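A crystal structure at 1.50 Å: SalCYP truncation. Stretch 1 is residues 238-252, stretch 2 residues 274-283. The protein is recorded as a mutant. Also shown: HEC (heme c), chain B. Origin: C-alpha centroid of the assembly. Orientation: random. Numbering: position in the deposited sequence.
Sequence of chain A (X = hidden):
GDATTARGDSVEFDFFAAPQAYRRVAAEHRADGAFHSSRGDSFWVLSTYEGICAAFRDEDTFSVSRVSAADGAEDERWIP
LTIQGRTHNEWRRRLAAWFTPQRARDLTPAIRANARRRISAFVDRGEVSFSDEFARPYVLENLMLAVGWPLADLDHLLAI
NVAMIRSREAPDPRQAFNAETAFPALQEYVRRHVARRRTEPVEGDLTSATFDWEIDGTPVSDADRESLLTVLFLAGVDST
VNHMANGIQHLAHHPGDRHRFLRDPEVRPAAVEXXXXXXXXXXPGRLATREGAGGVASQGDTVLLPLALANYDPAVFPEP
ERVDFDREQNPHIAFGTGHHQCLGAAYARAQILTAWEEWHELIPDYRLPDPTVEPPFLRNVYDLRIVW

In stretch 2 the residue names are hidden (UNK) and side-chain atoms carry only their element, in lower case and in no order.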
# COMPACT_ATOMS: atom_id res chain seq x y z
N ASP A 238 2.62 4.76 3.38
CA ASP A 238 1.26 5.14 3.75
C ASP A 238 0.28 3.97 3.62
O ASP A 238 -0.59 3.78 4.49
CB ASP A 238 0.79 6.31 2.91
CG ASP A 238 1.57 7.60 3.17
OD1 ASP A 238 2.36 7.69 4.14
OD2 ASP A 238 1.36 8.55 2.40
N SER A 239 0.36 3.20 2.54
CA SER A 239 -0.58 2.09 2.40
C SER A 239 -0.43 1.07 3.53
O SER A 239 -1.43 0.53 4.02
CB SER A 239 -0.40 1.37 1.08
OG SER A 239 -0.97 2.10 0.03
N THR A 240 0.81 0.78 3.93
CA THR A 240 1.05 -0.15 5.03
C THR A 240 0.51 0.42 6.33
O THR A 240 -0.19 -0.28 7.08
CB THR A 240 2.55 -0.47 5.16
OG1 THR A 240 3.04 -0.91 3.88
CG2 THR A 240 2.79 -1.57 6.16
N VAL A 241 0.81 1.69 6.62
CA VAL A 241 0.32 2.33 7.83
C VAL A 241 -1.20 2.28 7.87
O VAL A 241 -1.80 1.95 8.90
CB VAL A 241 0.82 3.79 7.92
CG1 VAL A 241 0.06 4.56 9.03
CG2 VAL A 241 2.30 3.83 8.17
N ASN A 242 -1.86 2.60 6.75
CA ASN A 242 -3.32 2.72 6.82
C ASN A 242 -3.99 1.36 6.86
O ASN A 242 -5.07 1.25 7.47
CB ASN A 242 -3.84 3.58 5.68
CG ASN A 242 -3.38 5.03 5.81
OD1 ASN A 242 -2.87 5.44 6.86
ND2 ASN A 242 -3.58 5.81 4.77
N HIS A 243 -3.39 0.32 6.29
CA HIS A 243 -3.89 -1.04 6.51
C HIS A 243 -3.72 -1.45 7.97
O HIS A 243 -4.63 -2.06 8.56
CB HIS A 243 -3.19 -2.03 5.58
CG HIS A 243 -3.91 -2.22 4.28
ND1 HIS A 243 -5.15 -2.82 4.19
CD2 HIS A 243 -3.57 -1.87 3.02
CE1 HIS A 243 -5.52 -2.86 2.93
NE2 HIS A 243 -4.58 -2.29 2.19
N MET A 244 -2.60 -1.08 8.59
CA MET A 244 -2.41 -1.38 10.01
C MET A 244 -3.48 -0.70 10.83
O MET A 244 -4.04 -1.29 11.77
CB MET A 244 -1.03 -0.91 10.48
CG MET A 244 0.11 -1.78 10.04
SD MET A 244 1.72 -1.11 10.53
CE MET A 244 1.49 -1.10 12.30
N ALA A 245 -3.78 0.56 10.50
CA ALA A 245 -4.69 1.37 11.29
C ALA A 245 -6.14 0.91 11.12
O ALA A 245 -6.88 0.79 12.10
CB ALA A 245 -4.55 2.84 10.87
N ASN A 246 -6.58 0.70 9.88
CA ASN A 246 -7.96 0.27 9.68
C ASN A 246 -8.21 -1.10 10.28
O ASN A 246 -9.32 -1.35 10.79
CB ASN A 246 -8.28 0.28 8.18
CG ASN A 246 -8.66 1.65 7.69
OD1 ASN A 246 -9.63 2.25 8.15
ND2 ASN A 246 -7.89 2.17 6.73
N GLY A 247 -7.21 -1.98 10.25
CA GLY A 247 -7.37 -3.29 10.86
C GLY A 247 -7.48 -3.21 12.38
O GLY A 247 -8.39 -3.81 12.97
N ILE A 248 -6.55 -2.50 13.03
CA ILE A 248 -6.63 -2.37 14.49
C ILE A 248 -7.87 -1.60 14.89
O ILE A 248 -8.46 -1.87 15.94
CB ILE A 248 -5.35 -1.73 15.07
CG1 ILE A 248 -5.25 -2.07 16.55
CG2 ILE A 248 -5.32 -0.24 14.86
CD1 ILE A 248 -4.74 -3.49 16.76
N GLN A 249 -8.30 -0.63 14.08
CA GLN A 249 -9.52 0.09 14.43
C GLN A 249 -10.72 -0.85 14.45
O GLN A 249 -11.58 -0.76 15.35
CB GLN A 249 -9.76 1.24 13.45
CG GLN A 249 -11.03 2.00 13.79
CD GLN A 249 -11.28 3.20 12.94
OE1 GLN A 249 -11.23 4.33 13.41
NE2 GLN A 249 -11.63 2.97 11.69
N HIS A 250 -10.82 -1.76 13.48
CA HIS A 250 -11.87 -2.75 13.49
C HIS A 250 -11.80 -3.63 14.74
O HIS A 250 -12.82 -3.84 15.42
CB HIS A 250 -11.79 -3.62 12.23
CG HIS A 250 -12.77 -4.74 12.23
ND1 HIS A 250 -13.96 -4.68 11.53
CD2 HIS A 250 -12.74 -5.96 12.82
CE1 HIS A 250 -14.63 -5.80 11.72
NE2 HIS A 250 -13.91 -6.60 12.49
N LEU A 251 -10.62 -4.19 15.04
CA LEU A 251 -10.50 -5.03 16.23
C LEU A 251 -10.89 -4.26 17.49
O LEU A 251 -11.51 -4.82 18.40
CB LEU A 251 -9.08 -5.57 16.34
CG LEU A 251 -8.61 -6.48 15.19
CD1 LEU A 251 -7.13 -6.84 15.36
CD2 LEU A 251 -9.42 -7.75 15.10
N ALA A 252 -10.53 -2.98 17.56
CA ALA A 252 -10.86 -2.17 18.73
C ALA A 252 -12.36 -1.93 18.89
O ALA A 252 -12.79 -1.56 19.98
CB ALA A 252 -10.11 -0.84 18.64
N UNK A 274 -7.64 -11.02 5.14
CA UNK A 274 -9.01 -10.54 5.08
C UNK A 274 -9.07 -9.03 5.31
O UNK A 274 -9.86 -8.34 4.65
c UNK A 274 -9.86 -11.30 6.09
c UNK A 274 -11.32 -10.83 6.22
c UNK A 274 -12.19 -11.11 5.00
o UNK A 274 -11.65 -11.31 3.87
o UNK A 274 -13.44 -11.17 5.14
N UNK A 275 -8.22 -8.50 6.19
CA UNK A 275 -8.18 -7.05 6.36
C UNK A 275 -7.60 -6.36 5.13
O UNK A 275 -8.08 -5.30 4.74
c UNK A 275 -9.55 -7.00 11.28
c UNK A 275 -7.68 -7.54 9.94
c UNK A 275 -8.37 -7.64 11.14
c UNK A 275 -8.18 -6.81 8.89
c UNK A 275 -9.37 -6.15 9.04
c UNK A 275 -10.09 -6.27 10.24
c UNK A 275 -7.39 -6.67 7.62
N UNK A 276 -6.59 -6.97 4.50
CA UNK A 276 -6.09 -6.39 3.25
C UNK A 276 -7.20 -6.28 2.21
O UNK A 276 -7.34 -5.26 1.51
c UNK A 276 -2.64 -8.21 3.09
c UNK A 276 -3.01 -5.71 3.15
c UNK A 276 -4.92 -7.23 2.72
c UNK A 276 -3.60 -7.08 3.47
N UNK A 277 -8.02 -7.33 2.08
CA UNK A 277 -9.18 -7.28 1.19
C UNK A 277 -10.11 -6.15 1.58
O UNK A 277 -10.46 -5.29 0.76
c UNK A 277 -12.04 -9.84 0.42
c UNK A 277 -9.92 -8.61 1.22
n UNK A 277 -14.55 -9.25 3.07
n UNK A 277 -14.45 -8.44 0.91
n UNK A 277 -12.80 -9.85 1.69
c UNK A 277 -13.94 -9.19 1.88
c UNK A 277 -11.11 -8.63 0.28
N UNK A 278 -10.55 -6.14 2.85
CA UNK A 278 -11.63 -5.27 3.28
C UNK A 278 -11.23 -3.80 3.23
O UNK A 278 -12.05 -2.92 2.95
c UNK A 278 -12.73 -4.56 5.48
c UNK A 278 -12.92 -6.93 4.59
c UNK A 278 -12.05 -5.70 4.70
N UNK A 279 -9.96 -3.50 3.54
CA UNK A 279 -9.50 -2.12 3.67
C UNK A 279 -8.79 -1.60 2.41
O UNK A 279 -8.16 -0.53 2.46
c UNK A 279 -8.62 -2.01 4.91
o UNK A 279 -10.53 -1.67 6.23
c UNK A 279 -9.43 -2.22 6.15
n UNK A 279 -8.93 -2.99 7.11
N UNK A 280 -8.94 -2.29 1.28
CA UNK A 280 -8.39 -1.81 0.03
C UNK A 280 -9.04 -0.52 -0.44
O UNK A 280 -10.27 -0.35 -0.36
o UNK A 280 -7.68 -3.96 -0.81
c UNK A 280 -8.55 -2.88 -1.05
N UNK A 281 -8.23 0.39 -0.99
CA UNK A 281 -8.74 1.69 -1.38
C UNK A 281 -8.00 2.30 -2.57
O UNK A 281 -8.42 3.34 -3.07
s UNK A 281 -7.08 2.78 0.57
c UNK A 281 -8.69 2.64 -0.18
N UNK A 282 -6.91 1.70 -3.02
CA UNK A 282 -6.25 2.26 -4.19
C UNK A 282 -7.10 2.09 -5.44
O UNK A 282 -7.93 1.19 -5.54
c UNK A 282 -4.89 1.60 -4.42
s UNK A 282 -2.39 0.98 -3.40
c UNK A 282 -3.91 1.96 -3.35
c UNK A 282 -1.72 1.46 -4.97
N UNK A 283 -6.83 2.94 -6.42
CA UNK A 283 -7.54 2.90 -7.70
C UNK A 283 -6.55 3.17 -8.82
O UNK A 283 -6.57 4.22 -9.46
c UNK A 283 -8.06 6.33 -7.81
c UNK A 283 -8.01 7.70 -5.85
o UNK A 283 -7.80 8.90 -5.22
c UNK A 283 -8.62 5.40 -5.70
c UNK A 283 -8.70 3.90 -7.71
c UNK A 283 -8.40 6.62 -5.10
c UNK A 283 -8.45 5.23 -7.07
c UNK A 283 -7.83 7.57 -7.21
FE HEC B . 2.98 -1.49 -3.21
CHA HEC B . 2.83 -1.31 -6.64
CHB HEC B . -0.43 -1.81 -3.15
CHC HEC B . 3.11 -1.71 0.21
CHD HEC B . 6.31 -0.80 -3.26
NA HEC B . 1.52 -1.53 -4.60
C1A HEC B . 1.65 -1.49 -5.99
C2A HEC B . 0.37 -1.65 -6.65
C3A HEC B . -0.52 -1.80 -5.65
C4A HEC B . 0.17 -1.72 -4.39
CMA HEC B . -2.05 -1.98 -5.77
CAA HEC B . 0.10 -1.68 -8.19
CBA HEC B . -0.14 -0.31 -8.81
CGA HEC B . -0.44 -0.46 -10.29
O1A HEC B . -0.53 0.61 -10.93
O2A HEC B . -0.58 -1.62 -10.77
NB HEC B . 1.61 -1.66 -1.75
C1B HEC B . 0.25 -1.82 -1.93
C2B HEC B . -0.33 -2.04 -0.63
C3B HEC B . 0.65 -2.03 0.28
C4B HEC B . 1.88 -1.77 -0.39
CMB HEC B . -1.85 -2.27 -0.47
CAB HEC B . 0.67 -2.18 1.78
CBB HEC B . -0.57 -2.74 2.41
NC HEC B . 4.44 -1.25 -1.81
C1C HEC B . 4.29 -1.48 -0.46
C2C HEC B . 5.58 -1.42 0.18
C3C HEC B . 6.50 -1.17 -0.78
C4C HEC B . 5.78 -1.05 -2.02
CMC HEC B . 5.80 -1.63 1.67
CAC HEC B . 8.02 -0.96 -0.69
CBC HEC B . 8.78 -1.48 0.53
ND HEC B . 4.29 -1.10 -4.67
C1D HEC B . 5.64 -0.85 -4.44
C2D HEC B . 6.27 -0.66 -5.71
C3D HEC B . 5.23 -0.80 -6.76
C4D HEC B . 4.02 -1.10 -6.03
CMD HEC B . 7.76 -0.34 -5.92
CAD HEC B . 5.40 -0.68 -8.29
CBD HEC B . 5.67 -2.06 -8.83
CGD HEC B . 5.74 -2.02 -10.35
O1D HEC B . 6.23 -2.99 -10.95
O2D HEC B . 5.29 -1.00 -10.92
O HOH W 1 -6.14 -3.77 6.79
O HOH W 2 -5.05 -2.81 -0.82
O HOH W 3 -6.36 0.94 4.18
O HOH W 4 -11.21 -2.77 8.95

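Position 274 carries three side-chain carbons, the third bearing two oxygens, and lies out of reach of stretch 1. A carboxylate on a three-carbon chain is glutamate, E274.

Position 275 has one carbon followed by a ring of six carbons with no oxygen on it. Its CA is 5.9 Å from the CA of G247, and CA-to-CB points toward stretch 1; one ring face lies over G247 CA, and the ring edge meets H250 and L251. The unsubstituted ring is phenylalanine, F275. G247 CA sits 4.0 Å from the F275 ring centroid, 12° off the normal, a CH-pi contact over the face. At the ring edge, F275 CZ lies 3.9 Å from L251 CD2 and F275 CE1 lies 3.7 Å from H250 CG. The rings of F275 and H250 form an offset edge-to-face pair, with planes at 68° and the F275 edge directed at the H250 face.

Position 276 shows four carbons forked at the second, and one terminal carbon lies over a face of the H243 ring. This is leucine, L276. Its CA-to-CB bond points sideways, yet L276 CD2 reaches a point 3.6 Å from the H243 ring centroid and only 4° off the normal, a CH-pi contact almost exactly above the ring.

Position 277 has three carbons, a nitrogen, and a carbon carrying two more nitrogens: a guanidinium, hence R277. Its CA-to-CB bond points away from stretch 1, and the side chain pairs within its own helix, R277 NE donating to E274 OE1 at 2.9 Å and R277 NH2 to E274 OE2 at 3.0 Å in a salt bridge.

Position 278 has one carbon carrying two others, the beta-branched pattern of valine, V278; it makes no contact with stretch 1.

Position 279 has two carbons, the second carrying one oxygen and one nitrogen and lying 3.4 Å from N246 CB. This carboxamide is asparagine, N279, the first residue to leave helical phi/psi. Its CA-to-CB bond points toward stretch 1.

Position 280 has one carbon and one oxygen, the oxygen 4.5 Å from H243 CE1: a serine. The CA-to-CB bond of S280 points away from stretch 1, and its OG donates to L276 O at 2.7 Å.

Position 281 has one carbon and one sulfur: C281, its CA-to-CB bond sideways.

Position 282 is an unbranched chain of two carbons, sulfur and carbon, with the sulfur 3.9 Å from S239 OG, the thioether of methionine. M282 SD also lies 3.4 Å from HEC CHB, so the side chain touches both helix and heme.

Position 283 has one carbon and a six-carbon ring bearing an oxygen: Y283, out of reach.

The helix axes cross at 105° with a closest approach of 9.7 Å; the two stretches together bury 469 Å², both sides summed. No direct hydrogen bond links the stretches; packing and water do the work. Glycine at 247 leaves its CA open to the F275 ring, while the H243 ring packs against L276 and N279, with H243 CE1 3.3 Å from L276 O. Water 1 bonds H243 O, H243 ND1 and N279 ND2, each at 2.9 Å. Water 4 accepts from N279 ND2 at 2.9 Å and donates to N246 O at 3.0 Å, so one amide nitrogen serves two bridges. Water 2 joins H243 NE2 (3.1 Å) to S280 OG (2.9 Å).

Stretch 2 274-283: EFLRVNSCMY
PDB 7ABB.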